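Local coordinates for MUTM (fpg) protein (Thermus thermophilus, PDB 1EE8) that belongs to the MutM (Fpg) family, whose members combine a beta-rich N-terminal domain with an H2TH domain and a zinc finger, at residues Y163-L168 / G254-P259; S174-A179 / E246-A251; G41-E46 / V87-T92; R23-R28 / R34-A39. All blocks are in the same frame, centred on the assembly; numbering follows the deposited sequence.

Overall arrangement
The four contacts form two groups on opposite sides of the chain's centre. Interactions 1 and 2, their centres 8 Å apart, both join the H2TH region to the zinc-finger hairpin: strands 246-249 and 254-257 are antiparallel neighbours, with T255 O probably bonded to R248 N. Interaction 1 includes the zinc ligand C258, whereas the F176 side chain of interaction 2 is about 13 Å from the ion. Interactions 3 and 4, centres 12 Å apart, share the large sheet of the N-terminal domain, where V87 N meets Q24 O; both reach the second subunit. Between the groups, the centres of interactions 1 and 3 are about 39 Å apart.

Interaction 1. Residues Y163-L168 / G254-P259; sequences YADEAL and GTHFCP. With ZN (zinc ion), chain C.
Two nitrogens of H256 converge on a single oxygen of D165. The backbone N of H256 lies 2.8 Å from D165 OD2 with an N-H...O angle of 171°, a nearly straight bond that reaches the oxygen from above the carboxylate plane. The second donor, H256 ND1, is 3.3 Å from D165 OD2. That oxygen sits at the edge of the imidazole, close to the ring plane, and is met nearly along its own C-O bond, so this His-carboxylate hydrogen bond restrains the turning of the ring. A chi1 of -57° sets H256 CG beside its backbone N, which lets main chain and ring serve one acceptor. The other carboxylate oxygen, D165 OD1, lies 3.6 Å from T255 CG2. A water donates to D165 O at 2.8 Å and to H256 O at 2.6 Å, bridging the two backbones. The contact thereby fastens helix 161-170, in the H2TH domain, to strand 254-257 of the zinc-finger hairpin; the segment axes approach to 8.0 Å and run within 24° of parallel. In the second shell, K147 NZ makes a salt bridge with D165 OD1 and a hydrogen bond with T255 OG1, probably offsetting the buried carboxylate charge. Farther along the strand's exit, C258 SG binds the zinc ion at 2.3 Å together with C238, C241 and C261, while Q262 OE1 accepts from C258 N.

Interaction 2. Residues S174-A179 / E246-A251; sequences SPFRPA and ERRVVA
F176 and R248 are the residues whose backbones come nearest, yet their CA atoms remain 9.4 Å apart, so side chains must bridge the two segments. Segment 174-179 has no regular helix or strand. Its start is shaped by an ST turn: S174 OG accepts from F176 N at 3.2 Å and, weakly, from R177 N. Residues 246-249 form a strand; R248 CB is directed at the loop, and F176 CB at the strand. The R248 chain bends at chi2 (-121°) and again at chi3, laying the guanidinium across the phenyl ring toward F176 CG and CD1. The result is a cation-pi stack, with R248 CZ 3.8 Å from the centroid of the F176 ring, 16° off the ring normal, and the two planes 26° apart. The overlap is offset: R248 NH2 lies near the rim, 3.1 Å from F176 CD1, while at the far end of the ring F176 CZ meets R248 CB at 3.6 Å. In the fold, the stack connects the loop between H2TH helices 161-170 and 184-203 to the first strand of the zinc-finger hairpin. On the opposite face of the phenyl ring, P175 CB stands 4.1 Å above the plane of the F176 ring. F257, from the second hairpin strand, packs edge-to-face with F176. The cation has a further, weak partner, since R248 NH2 forms a long ion pair with E264 OE2.

Interaction 3. Residues G41-E46 / V87-T92; sequences GRRILE and VLEGRT
R43 and E89 meet because one arm is straight and the other turns at its root. R43 is extended from CG to NE, while E89 has a chi1 of 73°, which places CG between its backbone N and carbonyl carbon and sends an otherwise extended chain toward the arginine. Their ends form a salt bridge in which R43 NH1 is 3.2 Å from E89 OE1. The hydrogen bond within it is weak, being both long and bent, with an N-H...O angle of 131°. The guanidinium and carboxylate planes are tilted 56° against each other. Deeper in, I44 CD1 packs against L88 CG at 4.2 Å, and V17 of helix 3-17 touches both of these side chains. The contact spans three strands of the N-terminal domain sheet: strand 21-26 lies between 42-50 and 82-88 and pairs with both, consistent with the 8.9 Å between the CA atoms of R43 and L88. Each charged end also has a partner on this middle strand or the segment leading into it, E89 OE1 with T21 OG1 and R43 NH1 with G19 O. The ion pair is therefore one of several polar links at the exposed surface, outside the buried I44-L88 contact.

Interaction 4. Residues R23-R28 / R34-A39; sequences RQVVHR and RNTALA
T36 reaches from its loop to two side chains, V25 and H27, on the strand-side segment, and its CA is 6.3 Å from V25 CA, the nearest backbone approach. At the root, T36 CB lies 3.8 Å from V25 CG1 and equally near V25 CB, an apolar contact with the valine's side. From there the side chain forks. The methyl branch, T36 CG2, stays 4.0 Å from V25 CG1 and also comes within 3.9 Å of H27 CE1, filling the angle between valine and imidazole. The hydroxyl branch is placed by a chi1 of 58° between the backbone N and carbonyl carbon and meets the histidine at the ring edge, near its plane. There T36 OG1 is 2.9 Å from H27 CE1, unusually short for an approach to a ring carbon, so its interpretation is uncertain. The ring nitrogen H27 ND1 is farther from T36 OG1, at 3.6 Å. Residues 36-39 have helical backbone angles without the regular bonding of a helix; A39 N bonds T36 O at 2.9 Å. This contact packs the loop leading to strand 42-50 against strand 21-26 of the N-terminal domain sheet. The V25 side chain also touches L86 of strand 82-88, and the H27 ring meets Y33 edge-to-face. Farther round the loop, A37 and L38 pack on R108 and A37 of the second subunit. A half-turn of the imidazole would exchange CE1 and NE2, which leaves the ring's orientation and the nature of its contact with T36 OG1 doubtful; the secure chemistry here is the apolar packing of V25 on T36.

Interaction 1. Residues Y163-L168 / G254-P259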
loop_
_atom_site.group_PDB
_atom_site.type_symbol
_atom_site.label_atom_id
_atom_site.label_comp_id
_atom_site.label_asym_id
_atom_site.label_seq_id
_atom_site.Cartn_x
_atom_site.Cartn_y
_atom_site.Cartn_z
ATOM N N TYR A 163 -6.654 7.118 -34.556
ATOM C CA TYR A 163 -5.811 8.199 -35.015
ATOM C C TYR A 163 -4.709 7.799 -35.975
ATOM O O TYR A 163 -4.234 8.631 -36.750
ATOM C CB TYR A 163 -5.307 8.971 -33.800
ATOM C CG TYR A 163 -6.498 9.487 -33.026
ATOM C CD1 TYR A 163 -6.882 8.902 -31.825
ATOM C CD2 TYR A 163 -7.321 10.480 -33.566
ATOM C CE1 TYR A 163 -8.058 9.282 -31.181
ATOM C CE2 TYR A 163 -8.503 10.864 -32.930
ATOM C CZ TYR A 163 -8.864 10.259 -31.738
ATOM O OH TYR A 163 -10.033 10.621 -31.115
ATOM N N ALA A 164 -4.300 6.534 -35.950
ATOM C CA ALA A 164 -3.296 6.093 -36.911
ATOM C C ALA A 164 -4.017 6.107 -38.270
ATOM O O ALA A 164 -3.533 6.703 -39.234
ATOM C CB ALA A 164 -2.812 4.688 -36.589
ATOM N N ASP A 165 -5.180 5.459 -38.331
ATOM C CA ASP A 165 -5.964 5.413 -39.565
ATOM C C ASP A 165 -6.253 6.832 -40.089
ATOM O O ASP A 165 -6.039 7.124 -41.267
ATOM C CB ASP A 165 -7.300 4.684 -39.334
ATOM C CG ASP A 165 -7.144 3.168 -39.225
ATOM O OD1 ASP A 165 -5.998 2.677 -39.165
ATOM O OD2 ASP A 165 -8.179 2.465 -39.197
ATOM N N GLU A 166 -6.724 7.718 -39.214
ATOM C CA GLU A 166 -7.042 9.075 -39.641
ATOM C C GLU A 166 -5.816 9.878 -40.077
ATOM O O GLU A 166 -5.883 10.656 -41.020
ATOM C CB GLU A 166 -7.794 9.824 -38.532
ATOM C CG GLU A 166 -9.214 9.310 -38.284
ATOM C CD GLU A 166 -10.116 9.452 -39.503
ATOM O OE1 GLU A 166 -10.649 8.423 -39.966
ATOM O OE2 GLU A 166 -10.296 10.591 -39.996
ATOM N N ALA A 167 -4.693 9.690 -39.400
ATOM C CA ALA A 167 -3.487 10.427 -39.760
ATOM C C ALA A 167 -2.990 9.973 -41.128
ATOM O O ALA A 167 -2.592 10.787 -41.968
ATOM C CB ALA A 167 -2.395 10.217 -38.699
ATOM N N LEU A 168 -3.014 8.664 -41.342
ATOM C CA LEU A 168 -2.570 8.084 -42.597
ATOM C C LEU A 168 -3.416 8.569 -43.768
ATOM O O LEU A 168 -2.901 8.803 -44.863
ATOM C CB LEU A 168 -2.600 6.556 -42.499
ATOM C CG LEU A 168 -1.496 5.991 -41.594
ATOM C CD1 LEU A 168 -1.769 4.530 -41.255
ATOM C CD2 LEU A 168 -0.145 6.149 -42.314
ATOM N N GLY A 254 -8.330 -4.367 -37.619
ATOM C CA GLY A 254 -8.901 -3.632 -38.729
ATOM C C GLY A 254 -8.150 -2.346 -38.997
ATOM O O GLY A 254 -7.587 -1.746 -38.086
ATOM N N THR A 255 -8.140 -1.930 -40.257
ATOM C CA THR A 255 -7.472 -0.703 -40.670
ATOM C C THR A 255 -8.306 -0.090 -41.785
ATOM O O THR A 255 -8.476 -0.699 -42.847
ATOM C CB THR A 255 -6.045 -0.991 -41.187
ATOM O OG1 THR A 255 -5.238 -1.485 -40.111
ATOM C CG2 THR A 255 -5.407 0.274 -41.751
ATOM N N HIS A 256 -8.842 1.103 -41.536
ATOM C CA HIS A 256 -9.669 1.793 -42.524
ATOM C C HIS A 256 -8.809 2.683 -43.410
ATOM O O HIS A 256 -7.878 3.330 -42.931
ATOM C CB HIS A 256 -10.736 2.647 -41.838
ATOM C CG HIS A 256 -11.637 1.878 -40.925
ATOM N ND1 HIS A 256 -11.209 1.347 -39.727
ATOM C CD2 HIS A 256 -12.949 1.554 -41.031
ATOM C CE1 HIS A 256 -12.216 0.731 -39.133
ATOM N NE2 HIS A 256 -13.284 0.842 -39.904
ATOM N N PHE A 257 -9.136 2.724 -44.699
ATOM C CA PHE A 257 -8.370 3.519 -45.651
ATOM C C PHE A 257 -9.066 3.586 -47.007
ATOM O O PHE A 257 -9.943 2.772 -47.304
ATOM C CB PHE A 257 -7.000 2.877 -45.854
ATOM C CG PHE A 257 -7.063 1.579 -46.606
ATOM C CD1 PHE A 257 -6.710 1.518 -47.951
ATOM C CD2 PHE A 257 -7.532 0.421 -45.983
ATOM C CE1 PHE A 257 -6.825 0.321 -48.667
ATOM C CE2 PHE A 257 -7.651 -0.774 -46.686
ATOM C CZ PHE A 257 -7.296 -0.825 -48.033
ATOM N N CYS A 258 -8.674 4.566 -47.819
ATOM C CA CYS A 258 -9.211 4.707 -49.165
ATOM C C CYS A 258 -8.108 4.179 -50.062
ATOM O O CYS A 258 -7.003 4.738 -50.096
ATOM C CB CYS A 258 -9.493 6.167 -49.527
ATOM S SG CYS A 258 -9.933 6.393 -51.287
ATOM N N PRO A 259 -8.380 3.084 -50.787
ATOM C CA PRO A 259 -7.372 2.501 -51.676
ATOM C C PRO A 259 -6.826 3.514 -52.678
ATOM O O PRO A 259 -5.611 3.663 -52.829
ATOM C CB PRO A 259 -8.128 1.358 -52.351
ATOM C CG PRO A 259 -9.122 0.946 -51.289
ATOM C CD PRO A 259 -9.618 2.285 -50.802
HETATM ZN ZN ZN C . -10.531 8.617 -51.709
HETATM O O HOH W 1 -5.868 5.049 -43.081
#

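Interaction 2. Residues S174-A179 / E246-A251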
loop_
_atom_site.group_PDB
_atom_site.type_symbol
_atom_site.label_atom_id
_atom_site.label_comp_id
_atom_site.label_asym_id
_atom_site.label_seq_id
_atom_site.Cartn_x
_atom_site.Cartn_y
_atom_site.Cartn_z
ATOM N N SER A 174 -0.297 4.863 -47.634
ATOM C CA SER A 174 -0.779 3.511 -47.420
ATOM C C SER A 174 -0.409 3.012 -46.030
ATOM O O SER A 174 0.738 3.127 -45.603
ATOM C CB SER A 174 -0.191 2.559 -48.449
ATOM O OG SER A 174 -0.504 1.230 -48.101
ATOM N N PRO A 175 -1.384 2.449 -45.306
ATOM C CA PRO A 175 -1.130 1.934 -43.961
ATOM C C PRO A 175 -0.294 0.659 -44.036
ATOM O O PRO A 175 0.416 0.307 -43.094
ATOM C CB PRO A 175 -2.532 1.631 -43.433
ATOM C CG PRO A 175 -3.439 2.478 -44.284
ATOM C CD PRO A 175 -2.815 2.371 -45.633
ATOM N N PHE A 176 -0.367 -0.010 -45.181
ATOM C CA PHE A 176 0.305 -1.288 -45.373
ATOM C C PHE A 176 1.702 -1.324 -45.982
ATOM O O PHE A 176 2.363 -2.364 -45.942
ATOM C CB PHE A 176 -0.629 -2.201 -46.167
ATOM C CG PHE A 176 -2.067 -2.081 -45.751
ATOM C CD1 PHE A 176 -2.963 -1.324 -46.505
ATOM C CD2 PHE A 176 -2.512 -2.669 -44.573
ATOM C CE1 PHE A 176 -4.277 -1.153 -46.089
ATOM C CE2 PHE A 176 -3.828 -2.501 -44.149
ATOM C CZ PHE A 176 -4.712 -1.742 -44.908
ATOM N N ARG A 177 2.168 -0.210 -46.533
ATOM C CA ARG A 177 3.494 -0.191 -47.134
ATOM C C ARG A 177 4.579 -0.220 -46.062
ATOM O O ARG A 177 4.364 0.229 -44.935
ATOM C CB ARG A 177 3.669 1.057 -48.005
ATOM C CG ARG A 177 3.620 2.360 -47.233
ATOM C CD ARG A 177 3.659 3.561 -48.161
ATOM N NE ARG A 177 4.982 3.791 -48.732
ATOM C CZ ARG A 177 5.298 4.846 -49.476
ATOM N NH1 ARG A 177 6.528 4.979 -49.950
ATOM N NH2 ARG A 177 4.381 5.768 -49.753
ATOM N N PRO A 178 5.759 -0.767 -46.398
ATOM C CA PRO A 178 6.859 -0.829 -45.430
ATOM C C PRO A 178 7.155 0.572 -44.912
ATOM O O PRO A 178 7.186 1.527 -45.687
ATOM C CB PRO A 178 8.010 -1.399 -46.257
ATOM C CG PRO A 178 7.298 -2.309 -47.231
ATOM C CD PRO A 178 6.121 -1.449 -47.655
ATOM N N ALA A 179 7.365 0.698 -43.607
ATOM C CA ALA A 179 7.647 1.998 -43.007
ATOM C C ALA A 179 8.866 2.671 -43.624
ATOM O O ALA A 179 8.885 3.891 -43.814
ATOM C CB ALA A 179 7.845 1.846 -41.508
ATOM N N GLU A 246 -12.473 1.192 -47.560
ATOM C CA GLU A 246 -12.243 -0.222 -47.289
ATOM C C GLU A 246 -11.648 -0.467 -45.908
ATOM O O GLU A 246 -11.101 0.442 -45.274
ATOM C CB GLU A 246 -11.308 -0.823 -48.337
ATOM C CG GLU A 246 -11.864 -0.808 -49.742
ATOM C CD GLU A 246 -11.045 -1.658 -50.686
ATOM O OE1 GLU A 246 -11.317 -1.611 -51.905
ATOM O OE2 GLU A 246 -10.133 -2.374 -50.208
ATOM N N ARG A 247 -11.748 -1.712 -45.455
ATOM C CA ARG A 247 -11.221 -2.091 -44.154
ATOM C C ARG A 247 -10.532 -3.446 -44.214
ATOM O O ARG A 247 -11.190 -4.482 -44.279
ATOM C CB ARG A 247 -12.351 -2.123 -43.123
ATOM C CG ARG A 247 -11.941 -2.641 -41.751
ATOM C CD ARG A 247 -13.066 -2.432 -40.749
ATOM N NE ARG A 247 -12.799 -3.064 -39.460
ATOM C CZ ARG A 247 -12.970 -4.358 -39.210
ATOM N NH1 ARG A 247 -12.697 -4.842 -38.006
ATOM N NH2 ARG A 247 -13.427 -5.167 -40.156
ATOM N N ARG A 248 -9.203 -3.428 -44.209
ATOM C CA ARG A 248 -8.421 -4.659 -44.241
ATOM C C ARG A 248 -8.138 -5.126 -42.821
ATOM O O ARG A 248 -7.736 -4.337 -41.966
ATOM C CB ARG A 248 -7.092 -4.441 -44.974
ATOM C CG ARG A 248 -7.218 -4.399 -46.484
ATOM C CD ARG A 248 -6.365 -5.483 -47.127
ATOM N NE ARG A 248 -4.944 -5.146 -47.149
ATOM C CZ ARG A 248 -4.387 -4.325 -48.034
ATOM N NH1 ARG A 248 -5.132 -3.752 -48.971
ATOM N NH2 ARG A 248 -3.085 -4.084 -47.990
ATOM N N VAL A 249 -8.353 -6.411 -42.571
ATOM C CA VAL A 249 -8.106 -6.965 -41.248
ATOM C C VAL A 249 -6.843 -7.819 -41.296
ATOM O O VAL A 249 -6.637 -8.586 -42.238
ATOM C CB VAL A 249 -9.289 -7.839 -40.772
ATOM C CG1 VAL A 249 -9.203 -8.051 -39.266
ATOM C CG2 VAL A 249 -10.605 -7.184 -41.146
ATOM N N VAL A 250 -5.995 -7.673 -40.282
ATOM C CA VAL A 250 -4.749 -8.431 -40.204
ATOM C C VAL A 250 -4.648 -9.086 -38.833
ATOM O O VAL A 250 -4.234 -8.448 -37.862
ATOM C CB VAL A 250 -3.515 -7.516 -40.399
ATOM C CG1 VAL A 250 -2.247 -8.363 -40.478
ATOM C CG2 VAL A 250 -3.679 -6.673 -41.657
ATOM N N ALA A 251 -5.025 -10.359 -38.757
ATOM C CA ALA A 251 -4.983 -11.093 -37.496
ATOM C C ALA A 251 -5.689 -10.284 -36.406
ATOM O O ALA A 251 -5.049 -9.763 -35.488
ATOM C CB ALA A 251 -3.534 -11.366 -37.095
#

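Interaction 3. Residues G41-E46 / V87-T92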
loop_
_atom_site.group_PDB
_atom_site.type_symbol
_atom_site.label_atom_id
_atom_site.label_comp_id
_atom_site.label_asym_id
_atom_site.label_seq_id
_atom_site.Cartn_x
_atom_site.Cartn_y
_atom_site.Cartn_z
ATOM N N GLY A 41 -6.023 8.061 1.326
ATOM C CA GLY A 41 -5.740 9.063 2.330
ATOM C C GLY A 41 -4.674 10.050 1.912
ATOM O O GLY A 41 -3.882 10.484 2.733
ATOM N N ARG A 42 -4.651 10.403 0.633
ATOM C CA ARG A 42 -3.660 11.341 0.125
ATOM C C ARG A 42 -4.353 12.359 -0.764
ATOM O O ARG A 42 -5.334 12.039 -1.447
ATOM C CB ARG A 42 -2.596 10.603 -0.697
ATOM C CG ARG A 42 -1.818 9.543 0.058
ATOM C CD ARG A 42 -0.896 8.811 -0.888
ATOM N NE ARG A 42 -0.216 7.686 -0.248
ATOM C CZ ARG A 42 0.853 7.789 0.540
ATOM N NH1 ARG A 42 1.394 8.965 0.806
ATOM N NH2 ARG A 42 1.384 6.698 1.057
ATOM N N ARG A 43 -3.850 13.584 -0.769
ATOM C CA ARG A 43 -4.456 14.606 -1.607
ATOM C C ARG A 43 -3.952 14.460 -3.026
ATOM O O ARG A 43 -2.811 14.059 -3.254
ATOM C CB ARG A 43 -4.142 15.999 -1.073
ATOM C CG ARG A 43 -4.896 16.309 0.199
ATOM C CD ARG A 43 -4.550 17.671 0.765
ATOM N NE ARG A 43 -5.247 17.876 2.029
ATOM C CZ ARG A 43 -6.545 18.153 2.138
ATOM N NH1 ARG A 43 -7.298 18.273 1.049
ATOM N NH2 ARG A 43 -7.095 18.286 3.341
ATOM N N ILE A 44 -4.826 14.753 -3.978
ATOM C CA ILE A 44 -4.479 14.666 -5.385
ATOM C C ILE A 44 -3.812 15.980 -5.775
ATOM O O ILE A 44 -4.449 17.032 -5.755
ATOM C CB ILE A 44 -5.741 14.446 -6.242
ATOM C CG1 ILE A 44 -6.404 13.122 -5.837
ATOM C CG2 ILE A 44 -5.379 14.461 -7.726
ATOM C CD1 ILE A 44 -7.677 12.810 -6.590
ATOM N N LEU A 45 -2.534 15.907 -6.126
ATOM C CA LEU A 45 -1.768 17.088 -6.507
ATOM C C LEU A 45 -1.788 17.384 -8.001
ATOM O O LEU A 45 -1.604 18.526 -8.417
ATOM C CB LEU A 45 -0.326 16.930 -6.038
ATOM C CG LEU A 45 -0.199 16.624 -4.541
ATOM C CD1 LEU A 45 1.271 16.563 -4.153
ATOM C CD2 LEU A 45 -0.926 17.693 -3.737
ATOM N N GLU A 46 -2.001 16.353 -8.812
ATOM C CA GLU A 46 -2.051 16.528 -10.257
ATOM C C GLU A 46 -2.582 15.289 -10.945
ATOM O O GLU A 46 -2.612 14.203 -10.360
ATOM C CB GLU A 46 -0.659 16.827 -10.813
ATOM C CG GLU A 46 -0.385 18.290 -11.087
ATOM C CD GLU A 46 -1.127 18.833 -12.301
ATOM O OE1 GLU A 46 -2.022 18.138 -12.840
ATOM O OE2 GLU A 46 -0.814 19.974 -12.709
ATOM N N VAL A 87 -13.159 7.568 -4.107
ATOM C CA VAL A 87 -13.949 8.390 -3.206
ATOM C C VAL A 87 -13.141 9.586 -2.716
ATOM O O VAL A 87 -12.208 9.430 -1.933
ATOM C CB VAL A 87 -14.411 7.559 -1.999
ATOM C CG1 VAL A 87 -15.240 8.407 -1.058
ATOM C CG2 VAL A 87 -15.209 6.349 -2.492
ATOM N N LEU A 88 -13.499 10.770 -3.206
ATOM C CA LEU A 88 -12.833 12.011 -2.821
ATOM C C LEU A 88 -13.649 12.693 -1.737
ATOM O O LEU A 88 -14.803 12.335 -1.499
ATOM C CB LEU A 88 -12.709 12.949 -4.020
ATOM C CG LEU A 88 -11.621 12.660 -5.056
ATOM C CD1 LEU A 88 -11.408 11.173 -5.240
ATOM C CD2 LEU A 88 -12.024 13.322 -6.355
ATOM N N GLU A 89 -13.065 13.683 -1.082
ATOM C CA GLU A 89 -13.791 14.361 -0.026
ATOM C C GLU A 89 -14.995 15.102 -0.598
ATOM O O GLU A 89 -16.071 15.094 -0.004
ATOM C CB GLU A 89 -12.863 15.324 0.740
ATOM C CG GLU A 89 -12.458 16.591 0.000
ATOM C CD GLU A 89 -11.466 17.441 0.792
ATOM O OE1 GLU A 89 -10.282 17.046 0.896
ATOM O OE2 GLU A 89 -11.872 18.503 1.316
ATOM N N GLY A 90 -14.827 15.708 -1.768
ATOM C CA GLY A 90 -15.918 16.455 -2.369
ATOM C C GLY A 90 -16.832 15.688 -3.307
ATOM O O GLY A 90 -17.955 16.124 -3.574
ATOM N N ARG A 91 -16.362 14.552 -3.816
ATOM C CA ARG A 91 -17.165 13.753 -4.731
ATOM C C ARG A 91 -16.531 12.397 -4.997
ATOM O O ARG A 91 -15.513 12.050 -4.411
ATOM C CB ARG A 91 -17.346 14.478 -6.061
ATOM C CG ARG A 91 -16.043 14.824 -6.756
ATOM C CD ARG A 91 -16.219 14.834 -8.260
ATOM N NE ARG A 91 -17.329 15.672 -8.714
ATOM C CZ ARG A 91 -17.358 16.998 -8.629
ATOM N NH1 ARG A 91 -16.336 17.660 -8.099
ATOM N NH2 ARG A 91 -18.402 17.667 -9.102
ATOM N N THR A 92 -17.139 11.648 -5.907
ATOM C CA THR A 92 -16.653 10.317 -6.249
ATOM C C THR A 92 -16.526 10.121 -7.757
ATOM O O THR A 92 -17.377 10.579 -8.525
ATOM C CB THR A 92 -17.606 9.251 -5.663
ATOM O OG1 THR A 92 -17.533 9.299 -4.236
ATOM C CG2 THR A 92 -17.228 7.841 -6.126
#

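Interaction 4. Residues R23-R28 / R34-A39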
loop_
_atom_site.group_PDB
_atom_site.type_symbol
_atom_site.label_atom_id
_atom_site.label_comp_id
_atom_site.label_asym_id
_atom_site.label_seq_id
_atom_site.Cartn_x
_atom_site.Cartn_y
_atom_site.Cartn_z
ATOM N N ARG A 23 -9.845 9.770 -0.408
ATOM C CA ARG A 23 -10.097 9.004 0.813
ATOM C C ARG A 23 -9.975 7.497 0.621
ATOM O O ARG A 23 -9.430 6.792 1.469
ATOM C CB ARG A 23 -11.484 9.332 1.364
ATOM C CG ARG A 23 -11.651 10.785 1.799
ATOM C CD ARG A 23 -13.072 11.052 2.273
ATOM N NE ARG A 23 -13.200 12.356 2.923
ATOM C CZ ARG A 23 -14.359 12.923 3.250
ATOM N NH1 ARG A 23 -15.506 12.306 2.987
ATOM N NH2 ARG A 23 -14.372 14.110 3.843
ATOM N N GLN A 24 -10.490 6.996 -0.492
ATOM C CA GLN A 24 -10.402 5.569 -0.734
ATOM C C GLN A 24 -10.621 5.177 -2.184
ATOM O O GLN A 24 -11.214 5.916 -2.959
ATOM C CB GLN A 24 -11.397 4.823 0.168
ATOM C CG GLN A 24 -12.629 5.634 0.586
ATOM C CD GLN A 24 -13.589 4.848 1.489
ATOM O OE1 GLN A 24 -14.611 5.376 1.934
ATOM N NE2 GLN A 24 -13.265 3.586 1.753
ATOM N N VAL A 25 -10.092 4.010 -2.535
ATOM C CA VAL A 25 -10.237 3.446 -3.863
ATOM C C VAL A 25 -10.979 2.164 -3.563
ATOM O O VAL A 25 -10.408 1.201 -3.041
ATOM C CB VAL A 25 -8.885 3.104 -4.513
ATOM C CG1 VAL A 25 -9.113 2.615 -5.942
ATOM C CG2 VAL A 25 -7.983 4.325 -4.507
ATOM N N VAL A 26 -12.259 2.165 -3.886
ATOM C CA VAL A 26 -13.109 1.032 -3.597
ATOM C C VAL A 26 -13.252 0.050 -4.747
ATOM O O VAL A 26 -13.556 0.429 -5.873
ATOM C CB VAL A 26 -14.512 1.526 -3.169
ATOM C CG1 VAL A 26 -15.349 0.369 -2.626
ATOM C CG2 VAL A 26 -14.365 2.620 -2.121
ATOM N N HIS A 27 -13.033 -1.222 -4.441
ATOM C CA HIS A 27 -13.171 -2.282 -5.426
ATOM C C HIS A 27 -12.961 -3.621 -4.731
ATOM O O HIS A 27 -12.627 -3.678 -3.546
ATOM C CB HIS A 27 -12.127 -2.143 -6.543
ATOM C CG HIS A 27 -10.746 -2.537 -6.125
ATOM N ND1 HIS A 27 -9.807 -1.625 -5.689
ATOM C CD2 HIS A 27 -10.162 -3.755 -6.019
ATOM C CE1 HIS A 27 -8.707 -2.265 -5.332
ATOM N NE2 HIS A 27 -8.897 -3.559 -5.523
ATOM N N ARG A 28 -13.183 -4.698 -5.475
ATOM C CA ARG A 28 -12.948 -6.027 -4.948
ATOM C C ARG A 28 -12.347 -6.890 -6.054
ATOM O O ARG A 28 -12.804 -7.998 -6.342
ATOM C CB ARG A 28 -14.230 -6.643 -4.373
ATOM C CG ARG A 28 -15.389 -6.837 -5.316
ATOM C CD ARG A 28 -16.622 -7.178 -4.468
ATOM N NE ARG A 28 -17.745 -7.751 -5.206
ATOM C CZ ARG A 28 -18.265 -7.246 -6.318
ATOM N NH1 ARG A 28 -17.762 -6.141 -6.854
ATOM N NH2 ARG A 28 -19.302 -7.845 -6.891
ATOM N N ARG A 34 -4.287 -3.163 -8.613
ATOM C CA ARG A 34 -3.206 -3.530 -7.714
ATOM C C ARG A 34 -2.627 -2.449 -6.830
ATOM O O ARG A 34 -2.344 -1.337 -7.287
ATOM C CB ARG A 34 -2.082 -4.148 -8.535
ATOM C CG ARG A 34 -2.534 -5.312 -9.390
ATOM C CD ARG A 34 -1.503 -5.646 -10.461
ATOM N NE ARG A 34 -2.043 -6.613 -11.414
ATOM C CZ ARG A 34 -1.602 -6.770 -12.658
ATOM N NH1 ARG A 34 -0.606 -6.021 -13.115
ATOM N NH2 ARG A 34 -2.160 -7.680 -13.447
ATOM N N ASN A 35 -2.444 -2.800 -5.558
ATOM C CA ASN A 35 -1.858 -1.899 -4.574
ATOM C C ASN A 35 -2.530 -0.538 -4.521
ATOM O O ASN A 35 -1.858 0.475 -4.358
ATOM C CB ASN A 35 -0.366 -1.715 -4.878
ATOM C CG ASN A 35 0.388 -3.030 -4.893
ATOM O OD1 ASN A 35 0.952 -3.434 -5.915
ATOM N ND2 ASN A 35 0.393 -3.710 -3.760
ATOM N N THR A 36 -3.849 -0.503 -4.647
ATOM C CA THR A 36 -4.548 0.776 -4.605
ATOM C C THR A 36 -4.573 1.386 -3.198
ATOM O O THR A 36 -4.709 2.596 -3.055
ATOM C CB THR A 36 -5.992 0.644 -5.137
ATOM O OG1 THR A 36 -6.703 -0.330 -4.363
ATOM C CG2 THR A 36 -5.977 0.212 -6.592
ATOM N N ALA A 37 -4.421 0.559 -2.165
ATOM C CA ALA A 37 -4.433 1.064 -0.787
ATOM C C ALA A 37 -3.305 2.077 -0.583
ATOM O O ALA A 37 -3.370 2.940 0.290
ATOM C CB ALA A 37 -4.281 -0.087 0.203
ATOM N N LEU A 38 -2.276 1.969 -1.412
ATOM C CA LEU A 38 -1.135 2.865 -1.332
ATOM C C LEU A 38 -1.553 4.311 -1.559
ATOM O O LEU A 38 -0.985 5.240 -0.979
ATOM C CB LEU A 38 -0.109 2.459 -2.386
ATOM C CG LEU A 38 1.359 2.525 -1.995
ATOM C CD1 LEU A 38 1.604 1.579 -0.840
ATOM C CD2 LEU A 38 2.220 2.153 -3.189
ATOM N N ALA A 39 -2.558 4.490 -2.405
ATOM C CA ALA A 39 -3.058 5.813 -2.766
ATOM C C ALA A 39 -4.049 6.428 -1.788
ATOM O O ALA A 39 -4.270 7.638 -1.808
ATOM C CB ALA A 39 -3.705 5.743 -4.154
#